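Long-range contacts in cryptic loci regulator 2 (Schizosaccharomyces pombe 972h-, PDB 5IKJ), which promotes transcriptional silencing upstream of histone deacetylases and is required for proper nucleosome positioning at heterochromatic loci in fission yeast: residues Y236-S241 and E286-H291; F228-D233 and A386-I391; Y242-V247 and A259-R264. All coordinates share one frame; numbering follows the deposited sequence.

How the contacts relate
Helix 214-237 supplies the first segment of contact 2, residues 228-233, and its end runs into 236-241, the first segment of contact 1; residues 242-247 follow directly and open contact 3. The second segments come in reverse order. Contact 3 closes first, at 259-264, within the antiparallel sheet; contact 1 closes next, at 286-291, on the neighbouring strand; contact 2 closes last, at 386-391, in the large mixed sheet. The three loops are therefore concentric and none cross. Polar links join them: Tyr290 with Tyr242 between contacts 1 and 3, and Lys388 with Arg243 and Glu246 between contacts 2 and 3. One helix is thereby tied to two sheets.

Contact 1 of 3, residues Y236-S241 and E286-H291; sequences YTWPSS and EPYQYH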
loop_
_atom_site.group_PDB
_atom_site.type_symbol
_atom_site.label_atom_id
_atom_site.label_comp_id
_atom_site.label_asym_id
_atom_site.label_seq_id
_atom_site.Cartn_x
_atom_site.Cartn_y
_atom_site.Cartn_z
ATOM N N TYR A 236 5.492 -6.267 -4.944
ATOM C CA TYR A 236 5.092 -6.607 -6.304
ATOM C C TYR A 236 5.699 -5.657 -7.331
ATOM O O TYR A 236 6.337 -6.103 -8.289
ATOM C CB TYR A 236 3.564 -6.605 -6.411
ATOM C CG TYR A 236 3.029 -6.727 -7.821
ATOM C CD1 TYR A 236 2.896 -7.967 -8.431
ATOM C CD2 TYR A 236 2.642 -5.601 -8.534
ATOM C CE1 TYR A 236 2.403 -8.080 -9.716
ATOM C CE2 TYR A 236 2.148 -5.705 -9.819
ATOM C CZ TYR A 236 2.031 -6.945 -10.406
ATOM O OH TYR A 236 1.539 -7.049 -11.685
ATOM N N THR A 237 5.519 -4.348 -7.141
ATOM C CA THR A 237 5.880 -3.388 -8.181
ATOM C C THR A 237 7.377 -3.087 -8.181
ATOM O O THR A 237 8.062 -3.285 -9.190
ATOM C CB THR A 237 5.077 -2.098 -8.001
ATOM O OG1 THR A 237 3.767 -2.412 -7.510
ATOM C CG2 THR A 237 4.948 -1.366 -9.326
ATOM N N TRP A 238 7.899 -2.600 -7.058
ATOM C CA TRP A 238 9.313 -2.243 -6.931
ATOM C C TRP A 238 9.887 -2.897 -5.680
ATOM O O TRP A 238 10.345 -2.217 -4.756
ATOM C CB TRP A 238 9.476 -0.724 -6.886
ATOM C CG TRP A 238 8.558 0.007 -7.819
ATOM C CD1 TRP A 238 7.429 0.696 -7.485
ATOM C CD2 TRP A 238 8.687 0.117 -9.242
ATOM N NE1 TRP A 238 6.848 1.230 -8.609
ATOM C CE2 TRP A 238 7.602 0.890 -9.702
ATOM C CE3 TRP A 238 9.615 -0.362 -10.172
ATOM C CZ2 TRP A 238 7.417 1.194 -11.049
ATOM C CZ3 TRP A 238 9.431 -0.057 -11.510
ATOM C CH2 TRP A 238 8.341 0.713 -11.935
ATOM N N PRO A 239 9.882 -4.232 -5.624
ATOM C CA PRO A 239 10.215 -4.911 -4.362
ATOM C C PRO A 239 11.691 -4.890 -4.007
ATOM O O PRO A 239 12.021 -4.895 -2.815
ATOM C CB PRO A 239 9.715 -6.342 -4.600
ATOM C CG PRO A 239 9.778 -6.516 -6.082
ATOM C CD PRO A 239 9.426 -5.178 -6.657
ATOM N N SER A 240 12.594 -4.886 -4.987
ATOM C CA SER A 240 14.027 -4.932 -4.698
ATOM C C SER A 240 14.473 -3.515 -4.364
ATOM O O SER A 240 14.953 -2.768 -5.220
ATOM C CB SER A 240 14.802 -5.510 -5.877
ATOM O OG SER A 240 16.063 -6.006 -5.461
ATOM N N SER A 241 14.317 -3.140 -3.099
ATOM C CA SER A 241 14.459 -1.746 -2.699
ATOM C C SER A 241 14.485 -1.668 -1.179
ATOM O O SER A 241 14.185 -2.638 -0.479
ATOM C CB SER A 241 13.313 -0.900 -3.261
ATOM O OG SER A 241 12.061 -1.403 -2.825
ATOM N N GLU A 286 17.279 -0.616 -9.350
ATOM C CA GLU A 286 17.441 0.732 -8.801
ATOM C C GLU A 286 16.225 1.572 -9.173
ATOM O O GLU A 286 16.319 2.509 -9.975
ATOM C CB GLU A 286 18.728 1.377 -9.316
ATOM C CG GLU A 286 19.982 0.986 -8.550
ATOM C CD GLU A 286 20.232 1.873 -7.345
ATOM O OE1 GLU A 286 19.295 2.578 -6.914
ATOM O OE2 GLU A 286 21.371 1.872 -6.829
ATOM N N PRO A 287 15.056 1.263 -8.600
ATOM C CA PRO A 287 13.853 2.039 -8.935
ATOM C C PRO A 287 13.759 3.382 -8.234
ATOM O O PRO A 287 13.013 4.250 -8.706
ATOM C CB PRO A 287 12.710 1.120 -8.484
ATOM C CG PRO A 287 13.297 0.329 -7.366
ATOM C CD PRO A 287 14.759 0.145 -7.687
ATOM N N TYR A 288 14.485 3.587 -7.138
ATOM C CA TYR A 288 14.238 4.703 -6.239
ATOM C C TYR A 288 15.470 5.580 -6.067
ATOM O O TYR A 288 16.608 5.101 -6.088
ATOM C CB TYR A 288 13.816 4.204 -4.848
ATOM C CG TYR A 288 12.418 3.641 -4.761
ATOM C CD1 TYR A 288 11.324 4.364 -5.213
ATOM C CD2 TYR A 288 12.193 2.386 -4.211
ATOM C CE1 TYR A 288 10.044 3.850 -5.125
ATOM C CE2 TYR A 288 10.922 1.863 -4.119
ATOM C CZ TYR A 288 9.849 2.597 -4.576
ATOM O OH TYR A 288 8.581 2.075 -4.484
ATOM N N GLN A 289 15.222 6.876 -5.894
ATOM C CA GLN A 289 16.109 7.728 -5.120
ATOM C C GLN A 289 15.679 7.637 -3.665
ATOM O O GLN A 289 14.484 7.671 -3.363
ATOM C CB GLN A 289 16.050 9.191 -5.566
ATOM C CG GLN A 289 16.132 9.445 -7.056
ATOM C CD GLN A 289 16.156 10.933 -7.371
ATOM O OE1 GLN A 289 15.218 11.472 -7.961
ATOM N NE2 GLN A 289 17.228 11.605 -6.967
ATOM N N TYR A 290 16.648 7.514 -2.766
ATOM C CA TYR A 290 16.371 7.477 -1.339
ATOM C C TYR A 290 16.836 8.774 -0.690
ATOM O O TYR A 290 17.889 9.316 -1.042
ATOM C CB TYR A 290 17.048 6.278 -0.671
ATOM C CG TYR A 290 16.619 4.951 -1.252
ATOM C CD1 TYR A 290 15.373 4.412 -0.958
ATOM C CD2 TYR A 290 17.460 4.238 -2.095
ATOM C CE1 TYR A 290 14.978 3.198 -1.490
ATOM C CE2 TYR A 290 17.075 3.026 -2.630
ATOM C CZ TYR A 290 15.834 2.510 -2.326
ATOM O OH TYR A 290 15.450 1.303 -2.859
ATOM N N HIS A 291 16.037 9.267 0.252
ATOM C CA HIS A 291 16.333 10.486 0.990
ATOM C C HIS A 291 16.272 10.149 2.468
ATOM O O HIS A 291 15.221 9.735 2.970
ATOM C CB HIS A 291 15.345 11.594 0.631
ATOM C CG HIS A 291 15.005 11.634 -0.825
ATOM N ND1 HIS A 291 15.847 12.179 -1.772
ATOM C CD2 HIS A 291 13.924 11.180 -1.500
ATOM C CE1 HIS A 291 15.294 12.067 -2.966
ATOM N NE2 HIS A 291 14.126 11.465 -2.829
#
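Ser241 and the two tyrosines Tyr288 and Tyr290 belong to the tight part of this contact. The CB of Ser241 lies 3.1 Å from Tyr290 OH, at the edge of that ring and near its plane. The same carbon stands 3.6 Å from Tyr288 CD2, also at a ring edge and in plane, so one small methylene meets two aromatic rims that converge on it from the same side. The close approach to Tyr290 is consistent with the hydroxyl's hydrogen bond to the backbone N of Tyr242, the next residue. OG of Ser241 sits between its own backbone N and carbonyl carbon (chi1 58°) and turns inward to Trp238 O, a hydrogen bond of 2.7 Å. That bond is nearly in the carbonyl plane, the donor being tilted by 15°, and it spans Pro239 and the inverse gamma turn centred on Ser240.

Trp238 crosses Tyr288 at about a right angle, with CD1 of the indole 3.5 Å from Tyr288 OH. The five-membered ring and the phenol are inclined at 67°, an oblique pair that is neither stacked nor T-shaped. Indole NE1 is engaged elsewhere, by Thr74 OG1.

Pro287 adds close apolar packing: its ring and the Trp238 side chain slide past each other in opposite directions, with Trp238 CE3 3.8 Å from Pro287 CB. The loose side is at the partly exposed Glu286, which points away from 236-241, its carboxylate held by the backbone N atoms of Ala306 and Ala307.

The turn that follows helix 214-237 thus meets the start of strand 288-294 and the proline before it without a direct hydrogen bond; their fit probably rests on shape and apolar burial, while the buried hydroxyls of Ser241 and Tyr290 are satisfied by the backbone at Trp238 and Tyr242.

Contact 2 of 3, residues F228-D233 and A386-I391; sequences FHECKD and AEKLWI
Glu230 and Cys231 meet the indole of Trp390 from neighbouring positions on helix 214-237. Followed outward, Glu230 starts with CB 4.2 Å from CH2 of Trp390, at the margin of contact. CG stands anti to the backbone N (chi1 -173°) and passes 3.7 Å from Trp390 CZ2. CD stays beside that carbon, and the extended chain ends with OE2 at the indole edge, in the ring plane, 3.4 Å from Trp390 CZ2. There OE2 also meets Lys388 NZ in a salt bridge; the modelled separation is very short, so its exact length is doubtful. The other oxygen, OE1, is hydrogen-bonded to the backbone of another protein chain, and Lys388 NZ has further partners in that backbone and in Leu244 O.

Cys231 approaches the indole differently, over a face. Its CA lies 3.7 Å above the ring plane, displaced toward the rim, and its CB is 3.4 Å from Trp390 CE3. The sulfur makes an oblique sulfur-aromatic contact, SG being 4.4 Å from the centroid of the six-membered ring and 49° off the normal; SG also lies 4.0 Å from Ile391 CG1. Indole NE1 is bonded to Asp234 OD2, a turn further along the helix from Glu230. An alanine at Trp390 would probably open a gap beside Cys231 and the Glu230 methylenes and leave the Asp234 carboxylate without its indole N-H.

Helix and strand run almost crosswise, their axes inclined at 100°. Strand 387-390 pairs antiparallel with strand 377-384, whose Tyr380 also touches Cys231, while Phe337 of strand 333-340 meets Trp390 edge-to-face; the helix therefore lies across the mixed sheet, with helix 75-82 packed against its residues Lys232 and Asp233.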
loop_
_atom_site.group_PDB
_atom_site.type_symbol
_atom_site.label_atom_id
_atom_site.label_comp_id
_atom_site.label_asym_id
_atom_site.label_seq_id
_atom_site.Cartn_x
_atom_site.Cartn_y
_atom_site.Cartn_z
ATOM N N PHE A 228 -1.886 0.423 1.005
ATOM C CA PHE A 228 -2.039 -0.686 0.069
ATOM C C PHE A 228 -0.998 -0.608 -1.038
ATOM O O PHE A 228 -0.348 -1.606 -1.372
ATOM C CB PHE A 228 -3.449 -0.682 -0.524
ATOM C CG PHE A 228 -3.601 -1.570 -1.726
ATOM C CD1 PHE A 228 -3.826 -2.929 -1.577
ATOM C CD2 PHE A 228 -3.519 -1.047 -3.007
ATOM C CE1 PHE A 228 -3.963 -3.748 -2.680
ATOM C CE2 PHE A 228 -3.655 -1.863 -4.114
ATOM C CZ PHE A 228 -3.878 -3.215 -3.951
ATOM N N HIS A 229 -0.822 0.580 -1.619
ATOM C CA HIS A 229 0.115 0.729 -2.726
ATOM C C HIS A 229 1.561 0.706 -2.250
ATOM O O HIS A 229 2.449 0.275 -2.996
ATOM C CB HIS A 229 -0.189 2.012 -3.493
ATOM C CG HIS A 229 -1.381 1.899 -4.389
ATOM N ND1 HIS A 229 -1.385 1.115 -5.522
ATOM C CD2 HIS A 229 -2.612 2.458 -4.315
ATOM C CE1 HIS A 229 -2.565 1.199 -6.111
ATOM N NE2 HIS A 229 -3.328 2.009 -5.399
ATOM N N GLU A 230 1.825 1.163 -1.024
ATOM C CA GLU A 230 3.150 0.965 -0.444
ATOM C C GLU A 230 3.446 -0.519 -0.280
ATOM O O GLU A 230 4.565 -0.975 -0.546
ATOM C CB GLU A 230 3.249 1.683 0.902
ATOM C CG GLU A 230 4.646 1.678 1.504
ATOM C CD GLU A 230 4.687 2.298 2.886
ATOM O OE1 GLU A 230 3.744 3.044 3.232
ATOM O OE2 GLU A 230 5.660 2.038 3.627
ATOM N N CYS A 231 2.449 -1.287 0.159
ATOM C CA CYS A 231 2.599 -2.733 0.268
ATOM C C CYS A 231 2.835 -3.359 -1.099
ATOM O O CYS A 231 3.785 -4.127 -1.293
ATOM C CB CYS A 231 1.346 -3.317 0.919
ATOM S SG CYS A 231 1.411 -5.078 1.211
ATOM N N LYS A 232 1.972 -3.037 -2.062
ATOM C CA LYS A 232 2.105 -3.593 -3.403
ATOM C C LYS A 232 3.471 -3.274 -3.997
ATOM O O LYS A 232 4.096 -4.130 -4.633
ATOM C CB LYS A 232 0.988 -3.053 -4.295
ATOM C CG LYS A 232 0.800 -3.805 -5.600
ATOM C CD LYS A 232 -0.412 -3.279 -6.356
ATOM C CE LYS A 232 -0.559 -3.924 -7.727
ATOM N NZ LYS A 232 -0.887 -5.376 -7.649
ATOM N N ASP A 233 3.958 -2.047 -3.794
ATOM C CA ASP A 233 5.253 -1.674 -4.351
ATOM C C ASP A 233 6.389 -2.419 -3.663
ATOM O O ASP A 233 7.356 -2.824 -4.317
ATOM C CB ASP A 233 5.457 -0.162 -4.242
ATOM C CG ASP A 233 4.492 0.623 -5.111
ATOM O OD1 ASP A 233 3.867 0.017 -6.007
ATOM O OD2 ASP A 233 4.363 1.847 -4.901
ATOM N N ALA A 386 15.258 -3.146 12.375
ATOM C CA ALA A 386 15.688 -2.250 11.309
ATOM C C ALA A 386 14.846 -2.372 10.047
ATOM O O ALA A 386 14.846 -1.444 9.230
ATOM C CB ALA A 386 17.150 -2.523 10.954
ATOM N N GLU A 387 14.128 -3.478 9.869
ATOM C CA GLU A 387 13.503 -3.807 8.598
ATOM C C GLU A 387 11.984 -3.716 8.684
ATOM O O GLU A 387 11.389 -3.864 9.755
ATOM C CB GLU A 387 13.913 -5.211 8.150
ATOM C CG GLU A 387 15.398 -5.338 7.856
ATOM C CD GLU A 387 15.857 -6.777 7.725
ATOM O OE1 GLU A 387 15.267 -7.654 8.391
ATOM O OE2 GLU A 387 16.809 -7.031 6.956
ATOM N N LYS A 388 11.369 -3.468 7.531
ATOM C CA LYS A 388 9.922 -3.442 7.382
ATOM C C LYS A 388 9.466 -4.730 6.710
ATOM O O LYS A 388 10.089 -5.191 5.749
ATOM C CB LYS A 388 9.493 -2.236 6.545
ATOM C CG LYS A 388 8.115 -1.680 6.859
ATOM C CD LYS A 388 7.852 -0.419 6.047
ATOM C CE LYS A 388 6.562 0.271 6.460
ATOM N NZ LYS A 388 6.491 1.659 5.925
ATOM N N LEU A 389 8.378 -5.308 7.216
ATOM C CA LEU A 389 7.850 -6.556 6.683
ATOM C C LEU A 389 6.372 -6.404 6.368
ATOM O O LEU A 389 5.645 -5.673 7.045
ATOM C CB LEU A 389 8.058 -7.721 7.657
ATOM C CG LEU A 389 9.478 -8.289 7.699
ATOM C CD1 LEU A 389 9.636 -9.232 8.879
ATOM C CD2 LEU A 389 9.814 -9.005 6.395
ATOM N N TRP A 390 5.938 -7.109 5.327
ATOM C CA TRP A 390 4.585 -6.986 4.809
ATOM C C TRP A 390 3.963 -8.357 4.588
ATOM O O TRP A 390 4.645 -9.387 4.560
ATOM C CB TRP A 390 4.554 -6.244 3.467
ATOM C CG TRP A 390 5.002 -4.805 3.475
ATOM C CD1 TRP A 390 6.266 -4.335 3.232
ATOM C CD2 TRP A 390 4.182 -3.648 3.693
ATOM N NE1 TRP A 390 6.281 -2.963 3.298
ATOM C CE2 TRP A 390 5.017 -2.516 3.581
ATOM C CE3 TRP A 390 2.827 -3.459 3.978
ATOM C CZ2 TRP A 390 4.539 -1.216 3.747
ATOM C CZ3 TRP A 390 2.355 -2.166 4.144
ATOM C CH2 TRP A 390 3.209 -1.063 4.027
ATOM N N ILE A 391 2.642 -8.349 4.415
ATOM C CA ILE A 391 1.971 -9.459 3.756
ATOM C C ILE A 391 2.362 -9.453 2.282
ATOM O O ILE A 391 2.584 -8.393 1.680
ATOM C CB ILE A 391 0.443 -9.367 3.929
ATOM C CG1 ILE A 391 -0.093 -8.060 3.331
ATOM C CG2 ILE A 391 0.072 -9.478 5.406
ATOM C CD1 ILE A 391 -1.609 -7.947 3.327
#

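Contact 3 of 3, residues Y242-V247 and A259-R264; sequences YRLGEV and AIIVAR
Leu244 packs on the guanidinium of Arg264, its CG over one face, offset toward the rim and 3.9 Å from Arg264 NE. The CD2 methyl of Leu244 reaches back to the strand, 3.6 Å from Ala263 CA. CG of Arg264 occupies the position between backbone N and carbonyl carbon (chi1 74°), and the chain then runs extended, carrying NH1 to the carbonyl of Tyr242. The bond from NH1 to Tyr242 O is 2.8 Å long but bent, 132° at the hydrogen, with the oxygen at the guanidinium edge and close to its plane. NH2 of Arg264 pairs with Asp234. Arg243 lies side by side with Arg264 and points the same way, the two guanidiniums inclined at 68°; its own charge is met by Asp393, which probably eases the nearness of like charges.

From Arg243 to Glu246 the chain folds as a type II turn. Gly245 has the positive phi such a turn favours, where a CB would jam against the preceding carbonyl O. Arg243 N is bonded to OE2 of Glu246, met from above the carboxylate plane; OE2 also pairs with Arg494, and OE1 accepts from the backbone N of Lys388. The turn leads into an antiparallel pairing with strand 255-266: Gly245 N donates to Ile261 O at 2.9 Å, and Ile261 N donates to Glu246 O at 2.9 Å. Val247 and Ile260 follow as a non-hydrogen-bonded pair. On the strand's other side Val262 and Ala263 both face His291, a classic beta bulge.

Ile261 points toward the turn, its CB 3.4 Å from Arg243 O and its CG2 beside CD2 of Leu244. Ile260 reaches the turn with CD1, 3.4 Å from Gly245 O, an oxygen that also accepts NE of Arg518.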
loop_
_atom_site.group_PDB
_atom_site.type_symbol
_atom_site.label_atom_id
_atom_site.label_comp_id
_atom_site.label_asym_id
_atom_site.label_seq_id
_atom_site.Cartn_x
_atom_site.Cartn_y
_atom_site.Cartn_z
ATOM N N TYR A 242 14.855 -0.493 -0.681
ATOM C CA TYR A 242 14.752 -0.183 0.735
ATOM C C TYR A 242 13.413 0.488 1.016
ATOM O O TYR A 242 12.800 1.101 0.139
ATOM C CB TYR A 242 15.913 0.708 1.176
ATOM C CG TYR A 242 17.241 -0.009 1.128
ATOM C CD1 TYR A 242 17.699 -0.732 2.220
ATOM C CD2 TYR A 242 18.029 0.019 -0.016
ATOM C CE1 TYR A 242 18.908 -1.398 2.179
ATOM C CE2 TYR A 242 19.241 -0.645 -0.065
ATOM C CZ TYR A 242 19.675 -1.351 1.035
ATOM O OH TYR A 242 20.878 -2.014 0.987
ATOM N N ARG A 243 12.957 0.359 2.260
ATOM C CA ARG A 243 11.573 0.646 2.603
ATOM C C ARG A 243 11.481 1.806 3.584
ATOM O O ARG A 243 12.372 2.025 4.410
ATOM C CB ARG A 243 10.893 -0.605 3.173
ATOM C CG ARG A 243 10.804 -1.721 2.144
ATOM C CD ARG A 243 10.342 -3.043 2.723
ATOM N NE ARG A 243 10.074 -4.008 1.660
ATOM C CZ ARG A 243 9.887 -5.311 1.849
ATOM N NH1 ARG A 243 9.942 -5.831 3.068
ATOM N NH2 ARG A 243 9.648 -6.099 0.809
ATOM N N LEU A 244 10.383 2.547 3.471
ATOM C CA LEU A 244 10.177 3.747 4.270
ATOM C C LEU A 244 10.182 3.411 5.753
ATOM O O LEU A 244 9.414 2.558 6.211
ATOM C CB LEU A 244 8.855 4.402 3.870
ATOM C CG LEU A 244 8.788 4.890 2.422
ATOM C CD1 LEU A 244 7.372 5.299 2.045
ATOM C CD2 LEU A 244 9.751 6.046 2.204
ATOM N N GLY A 245 11.052 4.082 6.503
ATOM C CA GLY A 245 11.167 3.869 7.928
ATOM C C GLY A 245 12.236 2.886 8.348
ATOM O O GLY A 245 12.448 2.707 9.554
ATOM N N GLU A 246 12.920 2.245 7.404
ATOM C CA GLU A 246 13.946 1.275 7.751
ATOM C C GLU A 246 15.232 1.972 8.178
ATOM O O GLU A 246 15.558 3.067 7.711
ATOM C CB GLU A 246 14.243 0.348 6.573
ATOM C CG GLU A 246 13.091 -0.551 6.172
ATOM C CD GLU A 246 13.530 -1.681 5.262
ATOM O OE1 GLU A 246 13.191 -2.847 5.555
ATOM O OE2 GLU A 246 14.220 -1.405 4.257
ATOM N N VAL A 247 15.962 1.317 9.075
ATOM C CA VAL A 247 17.279 1.763 9.512
ATOM C C VAL A 247 18.321 1.032 8.680
ATOM O O VAL A 247 18.322 -0.204 8.620
ATOM C CB VAL A 247 17.476 1.504 11.015
ATOM C CG1 VAL A 247 18.923 1.743 11.428
ATOM C CG2 VAL A 247 16.539 2.390 11.827
ATOM N N ALA A 259 21.483 5.659 9.175
ATOM C CA ALA A 259 20.445 6.504 8.608
ATOM C C ALA A 259 19.110 5.778 8.662
ATOM O O ALA A 259 19.042 4.566 8.884
ATOM C CB ALA A 259 20.779 6.900 7.167
ATOM N N ILE A 260 18.041 6.545 8.455
ATOM C CA ILE A 260 16.691 6.009 8.349
ATOM C C ILE A 260 16.081 6.532 7.058
ATOM O O ILE A 260 16.198 7.723 6.745
ATOM C CB ILE A 260 15.816 6.392 9.558
ATOM C CG1 ILE A 260 14.436 5.739 9.438
ATOM C CG2 ILE A 260 15.674 7.907 9.671
ATOM C CD1 ILE A 260 13.725 5.575 10.761
ATOM N N ILE A 261 15.444 5.642 6.302
ATOM C CA ILE A 261 14.754 6.058 5.087
ATOM C C ILE A 261 13.545 6.898 5.486
ATOM O O ILE A 261 12.648 6.424 6.186
ATOM C CB ILE A 261 14.334 4.843 4.248
ATOM C CG1 ILE A 261 15.517 3.899 4.004
ATOM C CG2 ILE A 261 13.722 5.293 2.916
ATOM C CD1 ILE A 261 16.602 4.449 3.086
ATOM N N VAL A 262 13.535 8.162 5.064
ATOM C CA VAL A 262 12.405 9.055 5.298
ATOM C C VAL A 262 11.477 9.148 4.089
ATOM O O VAL A 262 10.267 9.295 4.252
ATOM C CB VAL A 262 12.925 10.450 5.697
ATOM C CG1 VAL A 262 11.757 11.390 5.970
ATOM C CG2 VAL A 262 13.845 10.350 6.902
ATOM N N ALA A 263 12.013 9.093 2.876
ATOM C CA ALA A 263 11.229 9.303 1.665
ATOM C C ALA A 263 11.962 8.620 0.524
ATOM O O ALA A 263 13.112 8.199 0.661
ATOM C CB ALA A 263 11.023 10.798 1.379
ATOM N N ARG A 264 11.274 8.505 -0.602
ATOM C CA ARG A 264 11.833 7.875 -1.787
ATOM C C ARG A 264 10.914 8.215 -2.946
ATOM O O ARG A 264 9.726 8.477 -2.746
ATOM C CB ARG A 264 11.955 6.352 -1.623
ATOM C CG ARG A 264 10.621 5.635 -1.702
ATOM C CD ARG A 264 10.679 4.233 -1.135
ATOM N NE ARG A 264 9.378 3.580 -1.231
ATOM C CZ ARG A 264 9.130 2.333 -0.842
ATOM N NH1 ARG A 264 10.098 1.589 -0.327
ATOM N NH2 ARG A 264 7.912 1.831 -0.968
#